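Local atomic coordinates of Cyclo(L-leucyl-L-phenylalanyl) synthase (Streptomyces noursei, PDB entry 3OQV), a protein that uses leucyl- and phenylalanyl-tRNA to form the cyclodipeptide cyclo(L-phenylalanyl-L-leucyl) without ATP, a step in the biosynthesis of the antibacterial albonoursin. Residues 130-133 against 134-138; 81-84 against 85-89. One frame throughout, in Å; residues are numbered along the deposited sequence.

Interaction 1: residues 130-133 against 134-138. With PO4 (phosphate ion), chain D.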
ATOM      1  N   ALA A 130       7.253   8.003 -13.921  1.00 24.78           N
ATOM      2  CA  ALA A 130       6.385   8.476 -14.999  1.00 28.18           C
ATOM      3  C   ALA A 130       4.929   8.562 -14.522  1.00 27.97           C
ATOM      4  O   ALA A 130       4.200   9.496 -14.874  1.00 29.64           O
ATOM      5  CB  ALA A 130       6.512   7.584 -16.219  1.00 26.11           C
ATOM      6  N   VAL A 131       4.509   7.575 -13.736  1.00 27.05           N
ATOM      7  CA  VAL A 131       3.149   7.557 -13.232  1.00 27.05           C
ATOM      8  C   VAL A 131       2.967   8.652 -12.195  1.00 25.94           C
ATOM      9  O   VAL A 131       1.944   9.329 -12.169  1.00 27.53           O
ATOM     10  CB  VAL A 131       2.766   6.175 -12.657  1.00 25.14           C
ATOM     11  CG1 VAL A 131       1.379   6.232 -12.010  1.00 27.46           C
ATOM     12  CG2 VAL A 131       2.809   5.128 -13.765  1.00 25.04           C
ATOM     13  N   ARG A 132       3.974   8.830 -11.343  1.00 27.01           N
ATOM     14  CA  ARG A 132       3.907   9.806 -10.269  1.00 26.85           C
ATOM     15  C   ARG A 132       3.762  11.240 -10.784  1.00 28.38           C
ATOM     16  O   ARG A 132       3.018  12.030 -10.218  1.00 29.91           O
ATOM     17  CB  ARG A 132       5.148   9.676  -9.376  1.00 29.14           C
ATOM     18  CG  ARG A 132       5.298  10.751  -8.318  1.00 31.93           C
ATOM     19  CD  ARG A 132       4.436  10.479  -7.115  1.00 36.85           C
ATOM     20  NE  ARG A 132       4.547  11.547  -6.121  1.00 38.63           N
ATOM     21  CZ  ARG A 132       5.243  11.462  -4.991  1.00 41.68           C
ATOM     22  NH1 ARG A 132       5.908  10.354  -4.689  1.00 40.26           N
ATOM     23  NH2 ARG A 132       5.248  12.483  -4.146  1.00 43.14           N
ATOM     24  N   GLU A 133       4.469  11.568 -11.857  1.00 30.81           N
ATOM     25  CA  GLU A 133       4.204  12.792 -12.600  1.00 35.94           C
ATOM     26  C   GLU A 133       2.694  12.980 -12.808  1.00 36.76           C
ATOM     27  O   GLU A 133       2.149  14.065 -12.575  1.00 35.31           O
ATOM     28  CB  GLU A 133       4.942  12.743 -13.942  1.00 36.94           C
ATOM     29  CG  GLU A 133       5.097  14.089 -14.643  1.00 46.65           C
ATOM     30  CD  GLU A 133       5.555  13.950 -16.093  1.00 54.58           C
ATOM     31  OE1 GLU A 133       6.425  13.095 -16.374  1.00 57.09           O
ATOM     32  OE2 GLU A 133       5.039  14.695 -16.955  1.00 57.05           O
ATOM     33  N   ARG A 134       2.018  11.904 -13.203  1.00 35.26           N
ATOM     34  CA  ARG A 134       0.615  11.978 -13.596  1.00 35.64           C
ATOM     35  C   ARG A 134      -0.302  12.109 -12.386  1.00 34.62           C
ATOM     36  O   ARG A 134      -1.239  12.904 -12.404  1.00 35.57           O
ATOM     37  CB  ARG A 134       0.210  10.748 -14.409  1.00 33.03           C
ATOM     38  CG  ARG A 134       0.468  10.878 -15.893  1.00 39.21           C
ATOM     39  CD  ARG A 134       0.159   9.569 -16.596  1.00 44.45           C
ATOM     40  NE  ARG A 134       1.327   9.075 -17.316  1.00 48.36           N
ATOM     41  CZ  ARG A 134       1.749   7.818 -17.302  1.00 44.83           C
ATOM     42  NH1 ARG A 134       1.092   6.887 -16.614  1.00 32.07           N
ATOM     43  NH2 ARG A 134       2.822   7.488 -18.006  1.00 50.56           N
ATOM     44  N   THR A 135      -0.046  11.318 -11.342  1.00 33.69           N
ATOM     45  CA  THR A 135      -0.851  11.392 -10.122  1.00 33.58           C
ATOM     46  C   THR A 135      -0.679  12.717  -9.361  1.00 33.53           C
ATOM     47  O   THR A 135      -1.655  13.273  -8.865  1.00 33.23           O
ATOM     48  CB  THR A 135      -0.608  10.191  -9.160  1.00 34.26           C
ATOM     49  OG1 THR A 135       0.786  10.102  -8.817  1.00 31.14           O
ATOM     50  CG2 THR A 135      -1.076   8.887  -9.788  1.00 30.21           C
ATOM     51  N   ASP A 136       0.555  13.210  -9.267  1.00 33.39           N
ATOM     52  CA  ASP A 136       0.809  14.540  -8.708  1.00 36.05           C
ATOM     53  C   ASP A 136      -0.006  15.616  -9.418  1.00 36.45           C
ATOM     54  O   ASP A 136      -0.769  16.334  -8.784  1.00 37.31           O
ATOM     55  CB  ASP A 136       2.298  14.885  -8.778  1.00 37.93           C
ATOM     56  CG  ASP A 136       3.111  14.220  -7.671  1.00 40.00           C
ATOM     57  OD1 ASP A 136       2.516  13.696  -6.702  1.00 41.02           O
ATOM     58  OD2 ASP A 136       4.354  14.205  -7.785  1.00 46.82           O
ATOM     59  N   ARG A 137       0.115  15.674 -10.742  1.00 37.62           N
ATOM     60  CA  ARG A 137      -0.680  16.580 -11.562  1.00 39.43           C
ATOM     61  C   ARG A 137      -2.185  16.419 -11.353  1.00 40.61           C
ATOM     62  O   ARG A 137      -2.894  17.408 -11.139  1.00 41.06           O
ATOM     63  CB  ARG A 137      -0.316  16.433 -13.045  1.00 39.26           C
ATOM     64  CG  ARG A 137      -1.431  16.830 -14.007  1.00 48.35           C
ATOM     65  CD  ARG A 137      -0.885  17.340 -15.332  1.00 55.04           C
ATOM     66  NE  ARG A 137       0.408  16.742 -15.659  1.00 65.34           N
ATOM     67  CZ  ARG A 137       0.560  15.566 -16.266  1.00 67.65           C
ATOM     68  NH1 ARG A 137       1.780  15.092 -16.498  1.00 61.91           N
ATOM     69  NH2 ARG A 137      -0.505  14.859 -16.630  1.00 65.45           N
ATOM     70  N   ALA A 138      -2.673  15.178 -11.409  1.00 38.50           N
ATOM     71  CA  ALA A 138      -4.080  14.904 -11.139  1.00 37.51           C
ATOM     72  C   ALA A 138      -4.518  15.451  -9.790  1.00 39.22           C
ATOM     73  O   ALA A 138      -5.625  15.981  -9.666  1.00 39.67           O
ATOM     74  CB  ALA A 138      -4.380  13.409 -11.234  1.00 37.06           C
TER
HETATM   75  P   PO4 D 250       8.671  11.338  -2.173  1.00 54.45           P
HETATM   76  O1  PO4 D 250       7.731  10.218  -1.768  1.00 51.72           O
HETATM   77  O2  PO4 D 250       7.903  12.639  -2.121  1.00 52.61           O
HETATM   78  O3  PO4 D 250       9.860  11.389  -1.241  1.00 52.33           O
HETATM   79  O4  PO4 D 250       9.178  11.090  -3.573  1.00 55.17           O

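Interaction 2: residues 81-84 against 85-89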
ATOM      1  N   SER A  81      10.755  13.249  18.698  1.00 38.38           N
ATOM      2  CA  SER A  81      11.927  13.825  18.045  1.00 40.15           C
ATOM      3  C   SER A  81      12.265  13.093  16.755  1.00 39.39           C
ATOM      4  O   SER A  81      11.779  11.983  16.506  1.00 39.93           O
ATOM      5  CB  SER A  81      13.133  13.809  18.994  1.00 39.95           C
ATOM      6  OG  SER A  81      13.705  12.510  19.075  1.00 38.22           O
ATOM      7  N   ALA A  82      13.111  13.710  15.937  1.00 39.69           N
ATOM      8  CA  ALA A  82      13.574  13.078  14.708  1.00 38.54           C
ATOM      9  C   ALA A  82      14.308  11.772  15.006  1.00 37.93           C
ATOM     10  O   ALA A  82      14.134  10.784  14.305  1.00 38.35           O
ATOM     11  CB  ALA A  82      14.483  14.026  13.934  1.00 40.13           C
ATOM     12  N   GLN A  83      15.119  11.772  16.057  1.00 37.76           N
ATOM     13  CA  GLN A  83      15.926  10.606  16.381  1.00 39.22           C
ATOM     14  C   GLN A  83      15.058   9.452  16.870  1.00 38.24           C
ATOM     15  O   GLN A  83      15.292   8.295  16.516  1.00 37.46           O
ATOM     16  CB  GLN A  83      16.980  10.951  17.432  1.00 39.66           C
ATOM     17  CG  GLN A  83      17.568   9.735  18.120  1.00 47.28           C
ATOM     18  CD  GLN A  83      18.765  10.080  18.990  1.00 55.31           C
ATOM     19  OE1 GLN A  83      18.631  10.760  20.007  1.00 59.60           O
ATOM     20  NE2 GLN A  83      19.946   9.622  18.583  1.00 53.88           N
ATOM     21  N   GLU A  84      14.061   9.773  17.688  1.00 37.78           N
ATOM     22  CA  GLU A  84      13.111   8.775  18.166  1.00 37.48           C
ATOM     23  C   GLU A  84      12.328   8.168  17.002  1.00 35.99           C
ATOM     24  O   GLU A  84      12.078   6.963  16.971  1.00 35.07           O
ATOM     25  CB  GLU A  84      12.146   9.399  19.174  1.00 38.95           C
ATOM     26  CG  GLU A  84      12.761   9.623  20.551  1.00 44.87           C
ATOM     27  CD  GLU A  84      12.081  10.743  21.327  1.00 53.35           C
ATOM     28  OE1 GLU A  84      10.919  11.079  21.003  1.00 48.70           O
ATOM     29  OE2 GLU A  84      12.699  11.266  22.283  1.00 57.29           O
ATOM     30  N   ALA A  85      11.932   9.011  16.056  1.00 35.16           N
ATOM     31  CA  ALA A  85      11.072   8.568  14.954  1.00 37.44           C
ATOM     32  C   ALA A  85      11.832   7.673  13.985  1.00 37.41           C
ATOM     33  O   ALA A  85      11.286   6.692  13.470  1.00 37.25           O
ATOM     34  CB  ALA A  85      10.477   9.761  14.222  1.00 35.90           C
ATOM     35  N   GLU A  86      13.099   8.003  13.754  1.00 39.98           N
ATOM     36  CA  GLU A  86      13.936   7.203  12.867  1.00 39.17           C
ATOM     37  C   GLU A  86      14.264   5.858  13.503  1.00 37.30           C
ATOM     38  O   GLU A  86      14.169   4.826  12.842  1.00 33.73           O
ATOM     39  CB  GLU A  86      15.207   7.962  12.479  1.00 41.11           C
ATOM     40  CG  GLU A  86      14.932   9.237  11.684  1.00 52.51           C
ATOM     41  CD  GLU A  86      16.088  10.228  11.727  1.00 66.08           C
ATOM     42  OE1 GLU A  86      16.798  10.286  12.759  1.00 69.49           O
ATOM     43  OE2 GLU A  86      16.283  10.957  10.729  1.00 72.04           O
ATOM     44  N   ARG A  87      14.517   5.861  14.816  1.00 35.79           N
ATOM     45  CA  ARG A  87      14.674   4.619  15.571  1.00 35.48           C
ATOM     46  C   ARG A  87      13.410   3.755  15.516  1.00 33.52           C
ATOM     47  O   ARG A  87      13.488   2.551  15.281  1.00 33.14           O
ATOM     48  CB  ARG A  87      15.055   4.899  17.040  1.00 34.71           C
ATOM     49  CG  ARG A  87      16.522   5.315  17.259  1.00 41.30           C
ATOM     50  CD  ARG A  87      16.728   5.868  18.675  1.00 42.11           C
ATOM     51  NE  ARG A  87      18.121   6.191  18.976  1.00 51.03           N
ATOM     52  CZ  ARG A  87      18.528   6.747  20.118  1.00 48.61           C
ATOM     53  NH1 ARG A  87      17.647   7.079  21.050  1.00 50.05           N
ATOM     54  NH2 ARG A  87      19.813   6.986  20.326  1.00 49.15           N
ATOM     55  N   SER A  88      12.253   4.363  15.767  1.00 32.37           N
ATOM     56  CA  SER A  88      10.986   3.643  15.696  1.00 32.33           C
ATOM     57  C   SER A  88      10.737   3.026  14.318  1.00 32.39           C
ATOM     58  O   SER A  88      10.439   1.828  14.198  1.00 31.26           O
ATOM     59  CB  SER A  88       9.817   4.552  16.071  1.00 35.04           C
ATOM     60  OG  SER A  88       8.608   3.807  16.105  1.00 33.70           O
ATOM     61  N   VAL A  89      10.882   3.844  13.282  1.00 31.26           N
ATOM     62  CA  VAL A  89      10.673   3.380  11.910  1.00 30.83           C
ATOM     63  C   VAL A  89      11.613   2.233  11.567  1.00 30.34           C
ATOM     64  O   VAL A  89      11.184   1.195  11.058  1.00 30.58           O
ATOM     65  CB  VAL A  89      10.861   4.515  10.893  1.00 30.55           C
ATOM     66  CG1 VAL A  89      10.688   3.979   9.469  1.00 31.69           C
ATOM     67  CG2 VAL A  89       9.864   5.624  11.153  1.00 33.83           C
TER

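Interaction 1: residues 130-133 against 134-138
R134 folds its side chain back over the preceding turn of helix 126-141, so that the face of its guanidinium group lies over A130 O and V131 CA, and NH1 comes 3.8 Å from V131 CG2. The charge of this arginine is met from another helix, by a salt bridge to D188. T135 continues the helix with a backbone bond from its N to V131 O, while its methyl CG2 lies 4.2 Å from V131 CG1. D136 repeats the backbone step to R132 O and adds a salt bridge: R132 NE gives a hydrogen bond to D136 OD1 (3.0 Å, 160°) and a weak, more bent one to D136 OD2 (3.1 Å). The bend of the arginine chain at chi2 (80°) brings NE beside the aspartate, whose carboxylate meets the guanidinium at its edge, the two planes 82° apart. With NE so engaged, NH1 and NH2 reach a phosphate ion through weak bonds to its O1 and O2, and NH1 is also hydrogen-bonded to Y128 OH. Were this arginine an alanine, D136 would probably be left without its charge partner and the phosphate without two weak donors. R137 runs alongside E133, one turn back, and its NH1 makes a salt bridge with E133 OE2 at 3.3 Å; the carboxylate oxygen lies at the edge of the guanidinium, in its plane. This charged pair is on the exposed side of the helix, whereas V131 and T135 on the buried side pack against helix 169-193, both touching P184.

Interaction 2: residues 81-84 against 85-89
A capping box opens the long helix 82-107, and the first two turns that follow illustrate how a helix start is built. S81 is the N-cap: its OG accepts from E84 N at 3.1 Å, and E84 OE1 in return accepts from S81 N at 3.2 Å, approached from above the carboxylate plane. E84 CG stands anti to its own carbonyl carbon and beside its backbone N (chi1 -76°), a setting from which the extended chain can turn back to the start of the helix. Across the two segments the main-chain bonds then begin, A85 N to S81 O, E86 N to A82 O, R87 N to Q83 O and S88 N to E84 O, each joining residues four apart. A85 is the buried member of this turn; its CB lies 3.4 Å from S81 O, and together with S88 it packs on L75 of helix 71-78, which places this end of the long helix against its predecessor in the chain. On the exposed flank Q83 and R87 run side by side, pointing the same way, with the amide stacked on the guanidinium and their planes only 16° apart. The two nitrogens Q83 NE2 and R87 NH2 are both donors and make no bond with each other, so this is a contact of flat faces: Q83 CD sits 3.5 Å above the guanidinium plane, over its centre.

Both interactions join residues one helical turn apart, on different helices of a single Rossmann-fold domain. Their centres are 30 Å apart and their nearest atoms about 16 Å, so neither touches the other; in sequence, interaction 2 comes first. Interaction 1 lies nearer the presumed catalytic region: the side chain of R132 comes within about 4 Å of that of A181, part of a substrate site assigned by similarity, and about 8 Å from that of E182, which by similarity could have a critical role in catalysis, while the side chain of T135 is about 11 Å from the bound dithiane diol. Interaction 2 is remote from the annotated sites. Each nevertheless has an arginine near a phosphate ion, probably left by the crystallisation liquor, the side chain of R87 about 4 Å from its ion.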